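Local coordinates for protein oxidoreductase, FMN-binding (Shewanella oneidensis, PDB 2GQ8) that binds FMN and probably acts as an NAD(P)H-dependent flavin oxidoreductase that reduces activated carbon-carbon double bonds, at residues 101-106 against 185-190; 178-183 against 230-235. All coordinates share one frame; numbering follows the deposited sequence.

Contact 1: 101-106 against 185-190. With AC6 (p-hydroxyacetophenone), chain D.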
# COMPACT_ATOMS: atom_id res chain seq x y z
N LEU A 101 -4.05 3.93 -3.27
CA LEU A 101 -4.64 5.20 -2.83
C LEU A 101 -4.32 5.41 -1.37
O LEU A 101 -4.68 4.60 -0.51
CB LEU A 101 -6.14 5.17 -3.07
CG LEU A 101 -6.51 4.86 -4.52
CD1 LEU A 101 -8.01 5.02 -4.70
CD2 LEU A 101 -5.75 5.79 -5.47
N TRP A 102 -3.68 6.54 -1.09
CA TRP A 102 -3.18 6.83 0.24
C TRP A 102 -3.68 8.07 0.98
O TRP A 102 -3.79 9.14 0.39
CB TRP A 102 -1.66 6.95 0.09
CG TRP A 102 -0.81 6.75 1.31
CD1 TRP A 102 -1.17 6.17 2.50
CD2 TRP A 102 0.59 7.02 1.38
NE1 TRP A 102 -0.06 6.06 3.31
CE2 TRP A 102 1.03 6.57 2.65
CE3 TRP A 102 1.52 7.59 0.50
CZ2 TRP A 102 2.37 6.66 3.05
CZ3 TRP A 102 2.85 7.69 0.90
CH2 TRP A 102 3.27 7.22 2.17
N HIS A 103 -3.99 7.89 2.26
CA HIS A 103 -4.30 9.02 3.12
C HIS A 103 -3.60 8.62 4.41
O HIS A 103 -3.95 7.60 5.01
CB HIS A 103 -5.79 9.23 3.38
CG HIS A 103 -6.08 10.56 3.99
ND1 HIS A 103 -5.44 11.01 5.12
CD2 HIS A 103 -6.89 11.58 3.59
CE1 HIS A 103 -5.83 12.24 5.39
NE2 HIS A 103 -6.71 12.61 4.48
N VAL A 104 -2.61 9.40 4.81
CA VAL A 104 -1.82 9.08 6.00
C VAL A 104 -2.45 9.46 7.33
O VAL A 104 -1.98 9.03 8.38
CB VAL A 104 -0.42 9.76 5.95
CG1 VAL A 104 0.32 9.33 4.69
CG2 VAL A 104 -0.58 11.27 5.98
N GLY A 105 -3.51 10.25 7.29
CA GLY A 105 -4.14 10.67 8.53
C GLY A 105 -3.15 11.42 9.41
O GLY A 105 -2.50 12.36 8.96
N ARG A 106 -3.02 10.98 10.66
CA ARG A 106 -2.13 11.64 11.62
C ARG A 106 -0.64 11.42 11.41
O ARG A 106 0.17 12.06 12.07
CB ARG A 106 -2.49 11.19 13.03
CG ARG A 106 -2.11 9.75 13.31
CD ARG A 106 -2.50 9.33 14.72
NE ARG A 106 -2.13 7.95 14.98
CZ ARG A 106 -2.38 7.29 16.10
NH1 ARG A 106 -3.03 7.90 17.09
NH2 ARG A 106 -2.00 6.03 16.23
N GLY A 185 -0.77 1.79 9.99
CA GLY A 185 -1.05 2.93 10.84
C GLY A 185 -1.54 4.19 10.19
O GLY A 185 -1.55 5.24 10.83
N TYR A 186 -1.95 4.13 8.93
CA TYR A 186 -2.42 5.34 8.28
C TYR A 186 -3.89 5.66 8.58
O TYR A 186 -4.47 5.05 9.48
CB TYR A 186 -2.06 5.30 6.80
CG TYR A 186 -0.55 5.32 6.66
CD1 TYR A 186 0.14 4.20 6.19
CD2 TYR A 186 0.19 6.43 7.08
CE1 TYR A 186 1.53 4.19 6.16
CE2 TYR A 186 1.58 6.42 7.04
CZ TYR A 186 2.25 5.29 6.58
OH TYR A 186 3.64 5.27 6.58
N LEU A 187 -4.49 6.60 7.87
CA LEU A 187 -5.85 7.03 8.20
C LEU A 187 -6.91 5.98 8.50
O LEU A 187 -7.48 5.98 9.59
CB LEU A 187 -6.41 7.99 7.14
CG LEU A 187 -7.78 8.57 7.55
CD1 LEU A 187 -7.66 9.30 8.89
CD2 LEU A 187 -8.30 9.51 6.47
N ILE A 188 -7.18 5.08 7.56
CA ILE A 188 -8.22 4.10 7.83
C ILE A 188 -7.84 3.20 9.01
O ILE A 188 -8.70 2.84 9.83
CB ILE A 188 -8.54 3.27 6.56
CG1 ILE A 188 -9.03 4.23 5.47
CG2 ILE A 188 -9.63 2.24 6.85
CD1 ILE A 188 -9.35 3.57 4.14
N ASN A 189 -6.56 2.87 9.12
CA ASN A 189 -6.06 2.03 10.21
C ASN A 189 -6.28 2.75 11.54
O ASN A 189 -6.50 2.12 12.57
CB ASN A 189 -4.56 1.76 9.99
CG ASN A 189 -4.06 0.53 10.73
OD1 ASN A 189 -4.64 0.08 11.72
ND2 ASN A 189 -2.95 -0.00 10.25
N GLN A 190 -6.24 4.08 11.51
CA GLN A 190 -6.46 4.88 12.71
C GLN A 190 -7.90 4.78 13.22
O GLN A 190 -8.19 5.14 14.36
CB GLN A 190 -6.08 6.33 12.44
CG GLN A 190 -4.57 6.54 12.37
CD GLN A 190 -4.18 7.72 11.49
OE1 GLN A 190 -4.83 8.77 11.52
NE2 GLN A 190 -3.11 7.55 10.71
C1 AC6 D . 3.79 2.48 4.36
C2 AC6 D . 5.00 1.77 5.02
C3 AC6 D . 6.18 2.51 4.86
C4 AC6 D . 6.29 3.79 4.28
C5 AC6 D . 5.13 4.32 3.68
C6 AC6 D . 3.88 3.70 3.68
O1 AC6 D . 2.72 1.66 4.43
O2 AC6 D . 8.52 4.09 4.89
C7 AC6 D . 7.41 4.69 4.26
C8 AC6 D . 7.73 6.11 3.80
O HOH W 1 -5.37 5.17 5.18
O HOH W 2 -0.68 5.95 13.44
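Trp102 meets Tyr186 edge to face: NE1 of Trp102 comes down over one face of the Tyr186 ring, 3.4 Å from Tyr186 CD1, with the planes at 89°. Both rings line the p-hydroxyacetophenone site. Val104 packs its CB and CG1 along the CD2 and CE2 rim of the same tyrosine. Next to this pair, Leu187 CD2 sits over a face of the His103 imidazole, a CH-pi contact 3.6 Å from the ring centroid. With CG anti to the backbone N (chi1 -174°) and chi2 at 58°, Leu187 lays CD2 over that ring. In turn, His103 ND1 accepts a hydrogen bond from Gly105 N in the ring plane. Leu187 N donates to His103 O over 3.1 Å.

The amide of Gln190 joins the two segments further along. Its NE2 donates to Val104 O (3.0 Å), from above that carbonyl plane, and to Gly185 O, both acceptors lying near the amide plane. Its OE1 accepts a nearly straight bond from Arg106 N (3.0 Å) and another from Ser120. A leucine at Gln190 would probably leave Val104 O and Arg106 N without these mates and free the loop to shift. Water 2 links Arg106 NE to Gly185 O, and Arg106 NH1 reaches Leu124 O. Tyr186 OH is hydrogen-bonded to Tyr68 OH. With both NE2 protons and OE1 engaged, the buried amide is probably held in one orientation.

Contact 2: 178-183 against 230-235. With FMN (flavin mononucleotide), chain E; AC6 (p-hydroxyacetophenone), chain D.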
# COMPACT_ATOMS: atom_id res chain seq x y z
N ILE A 178 -7.08 -0.31 -8.18
CA ILE A 178 -6.50 0.45 -7.07
C ILE A 178 -6.42 -0.42 -5.83
O ILE A 178 -7.16 -1.39 -5.69
CB ILE A 178 -7.33 1.72 -6.71
CG1 ILE A 178 -8.74 1.36 -6.23
CG2 ILE A 178 -7.40 2.64 -7.93
CD1 ILE A 178 -8.87 1.12 -4.71
N GLU A 179 -5.48 -0.08 -4.95
CA GLU A 179 -5.35 -0.77 -3.68
C GLU A 179 -5.58 0.27 -2.60
O GLU A 179 -4.90 1.30 -2.55
CB GLU A 179 -3.96 -1.38 -3.48
CG GLU A 179 -3.84 -2.10 -2.13
CD GLU A 179 -2.46 -2.65 -1.87
OE1 GLU A 179 -1.70 -1.98 -1.13
OE2 GLU A 179 -2.14 -3.73 -2.40
N LEU A 180 -6.56 0.03 -1.74
CA LEU A 180 -6.82 0.97 -0.67
C LEU A 180 -5.84 0.72 0.46
O LEU A 180 -5.80 -0.37 1.03
CB LEU A 180 -8.25 0.80 -0.15
CG LEU A 180 -8.59 1.62 1.10
CD1 LEU A 180 -8.49 3.10 0.80
CD2 LEU A 180 -10.00 1.24 1.58
N HIS A 181 -5.03 1.73 0.79
CA HIS A 181 -4.09 1.56 1.89
C HIS A 181 -4.86 1.74 3.19
O HIS A 181 -5.18 2.87 3.58
CB HIS A 181 -2.97 2.60 1.83
CG HIS A 181 -1.78 2.25 2.67
ND1 HIS A 181 -1.83 1.30 3.67
CD2 HIS A 181 -0.50 2.70 2.64
CE1 HIS A 181 -0.63 1.18 4.22
NE2 HIS A 181 0.19 2.01 3.61
N ALA A 182 -5.20 0.63 3.85
CA ALA A 182 -5.92 0.68 5.12
C ALA A 182 -5.01 0.03 6.15
O ALA A 182 -5.46 -0.46 7.19
CB ALA A 182 -7.23 -0.10 5.01
N ALA A 183 -3.71 0.07 5.86
CA ALA A 183 -2.74 -0.56 6.74
C ALA A 183 -1.70 0.40 7.29
O ALA A 183 -1.84 1.63 7.22
CB ALA A 183 -2.04 -1.71 5.98
N VAL A 230 -10.78 -3.36 -7.27
CA VAL A 230 -10.48 -2.83 -5.95
C VAL A 230 -9.83 -3.86 -5.03
O VAL A 230 -10.39 -4.92 -4.78
CB VAL A 230 -11.76 -2.32 -5.24
CG1 VAL A 230 -11.43 -1.87 -3.81
CG2 VAL A 230 -12.37 -1.14 -6.04
N GLY A 231 -8.65 -3.52 -4.54
CA GLY A 231 -7.94 -4.37 -3.60
C GLY A 231 -7.79 -3.54 -2.34
O GLY A 231 -7.90 -2.31 -2.40
N VAL A 232 -7.56 -4.19 -1.20
CA VAL A 232 -7.41 -3.46 0.06
C VAL A 232 -6.26 -4.04 0.86
O VAL A 232 -6.10 -5.25 0.90
CB VAL A 232 -8.69 -3.58 0.92
CG1 VAL A 232 -8.48 -2.92 2.28
CG2 VAL A 232 -9.86 -2.93 0.20
N ARG A 233 -5.45 -3.17 1.47
CA ARG A 233 -4.32 -3.63 2.28
C ARG A 233 -4.59 -3.40 3.76
O ARG A 233 -5.03 -2.32 4.16
CB ARG A 233 -3.02 -2.91 1.89
CG ARG A 233 -1.79 -3.62 2.44
CD ARG A 233 -0.47 -3.07 1.92
NE ARG A 233 0.52 -4.14 1.78
CZ ARG A 233 1.84 -3.99 1.89
NH1 ARG A 233 2.39 -2.81 2.14
NH2 ARG A 233 2.63 -5.05 1.71
N LEU A 234 -4.34 -4.43 4.58
CA LEU A 234 -4.53 -4.36 6.03
C LEU A 234 -3.26 -4.81 6.75
O LEU A 234 -2.45 -5.54 6.19
CB LEU A 234 -5.67 -5.28 6.47
CG LEU A 234 -7.07 -4.96 5.94
CD1 LEU A 234 -8.04 -6.05 6.42
CD2 LEU A 234 -7.51 -3.59 6.43
N ALA A 235 -3.10 -4.37 8.00
CA ALA A 235 -1.94 -4.75 8.82
C ALA A 235 -2.51 -5.15 10.18
O ALA A 235 -2.53 -4.36 11.12
CB ALA A 235 -1.01 -3.56 8.98
N1 FMN E . 3.73 -0.32 2.24
C2 FMN E . 2.55 0.27 1.74
O2 FMN E . 1.47 -0.21 1.91
N3 FMN E . 2.69 1.53 1.09
C4 FMN E . 3.85 2.02 0.61
O4 FMN E . 3.99 3.32 0.15
C4A FMN E . 5.14 1.53 1.28
N5 FMN E . 6.34 2.19 1.25
C5A FMN E . 7.45 1.46 1.55
C6 FMN E . 8.77 2.18 1.28
C7 FMN E . 9.97 1.41 1.52
C7M FMN E . 11.26 1.96 0.95
C8 FMN E . 9.97 0.01 1.87
C8M FMN E . 11.10 -1.00 2.18
C9 FMN E . 8.75 -0.60 2.28
C9A FMN E . 7.40 0.12 2.16
N10 FMN E . 6.08 -0.43 2.33
C10 FMN E . 4.91 0.19 1.94
C1' FMN E . 5.93 -1.77 2.93
C2' FMN E . 6.13 -2.82 1.83
O2' FMN E . 5.07 -2.81 0.88
C3' FMN E . 6.26 -4.23 2.43
O3' FMN E . 5.02 -4.62 3.05
C4' FMN E . 7.40 -4.42 3.40
O4' FMN E . 8.63 -3.86 2.87
C5' FMN E . 7.63 -5.83 3.89
O5' FMN E . 8.05 -6.68 2.81
P FMN E . 9.59 -7.06 2.59
O1P FMN E . 10.32 -5.82 2.18
O2P FMN E . 10.11 -7.67 3.86
O3P FMN E . 9.53 -8.12 1.45
C1 AC6 D . 3.79 2.48 4.36
C2 AC6 D . 5.00 1.77 5.02
C3 AC6 D . 6.18 2.51 4.86
C4 AC6 D . 6.29 3.79 4.28
C5 AC6 D . 5.13 4.32 3.68
C6 AC6 D . 3.88 3.70 3.68
O1 AC6 D . 2.72 1.66 4.43
O2 AC6 D . 8.52 4.09 4.89
C7 AC6 D . 7.41 4.69 4.26
C8 AC6 D . 7.73 6.11 3.80
O HOH W 3 -4.85 -2.49 9.03
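Two neighbouring parallel strands of the TIM barrel, 178-181 and 230-234, meet here and carry part of the flavin site. Their backbones pair in the order Gly231 N to Ile178 O, Leu180 N to Gly231 O (2.8 Å), Arg233 N to Leu180 O, and Ala182 N to Arg233 O. The short strand axes are 28° apart.

Ile178, Leu180, Val230 and Val232 point to one face of the sheet. Ile178 CD1 lies beside Val230 CG1 at 4.0 Å, and Leu180 CB meets Val232 CG2. Helices 212-225 and 248-262 cover this face. Beyond the paired strands, Ala183 CB packs on Ala235 CB, and water 3 links Ala182 O to Ala235 N.

Glu179, His181 and Arg233 point to the opposite face. Glu179 OE1 lies against the aliphatic part of Arg233, 3.4 Å from CB. At 4.2 Å from Arg233 NE and well out of the guanidinium plane, Glu179 OE1 gives a nearby opposite charge, with no N-H pointed at it. Gln100, Tyr266 and His268 hold the carboxylate. Arg233 bends at chi3 (-146°), and its guanidinium reaches FMN. NH1 donates to FMN O2 over 2.8 Å and to O2', while NH2 donates to O3' over 2.8 Å. The nearby cation would probably stabilise negative charge at the N1-C2=O2 end of the flavin.

His181 NE2 shares a 2.7 Å hydrogen bond with O1 of p-hydroxyacetophenone, and that oxygen lies at the edge of the imidazole, near its plane. FMN O2 sits over one face of the imidazole. Ala183 N donates to His181 ND1 (3.1 Å), which helps fix the ring's rotation. Asn184 also bonds the ligand. A phenol oxygen held by a histidine and an asparagine, beside FMN at the C-terminal ends of the barrel strands, is typical of the old yellow enzyme family.

From the N terminus, strand 96-102 ends in the first two residues of 101-106 and passes into loop at 103. Contact 1 then closes a long loop by bringing 185-190 back to it across 78 residues. Segment 178-183 lies within that span, on strand 177-181, next to 96-102 in the sheet. Contact 2 closes a shorter loop of 46 residues to strand 230-234. The two contacts cross, since their segments alternate along the chain. Leu101 N lies 2.9 Å from Glu179 O, a probable hydrogen bond that joins strand 96-102 to strand 177-181. Together the two contacts tie strands 96-102, 177-181 and 230-234 to the start of helix 187-192, and both reach the bound p-hydroxyacetophenone.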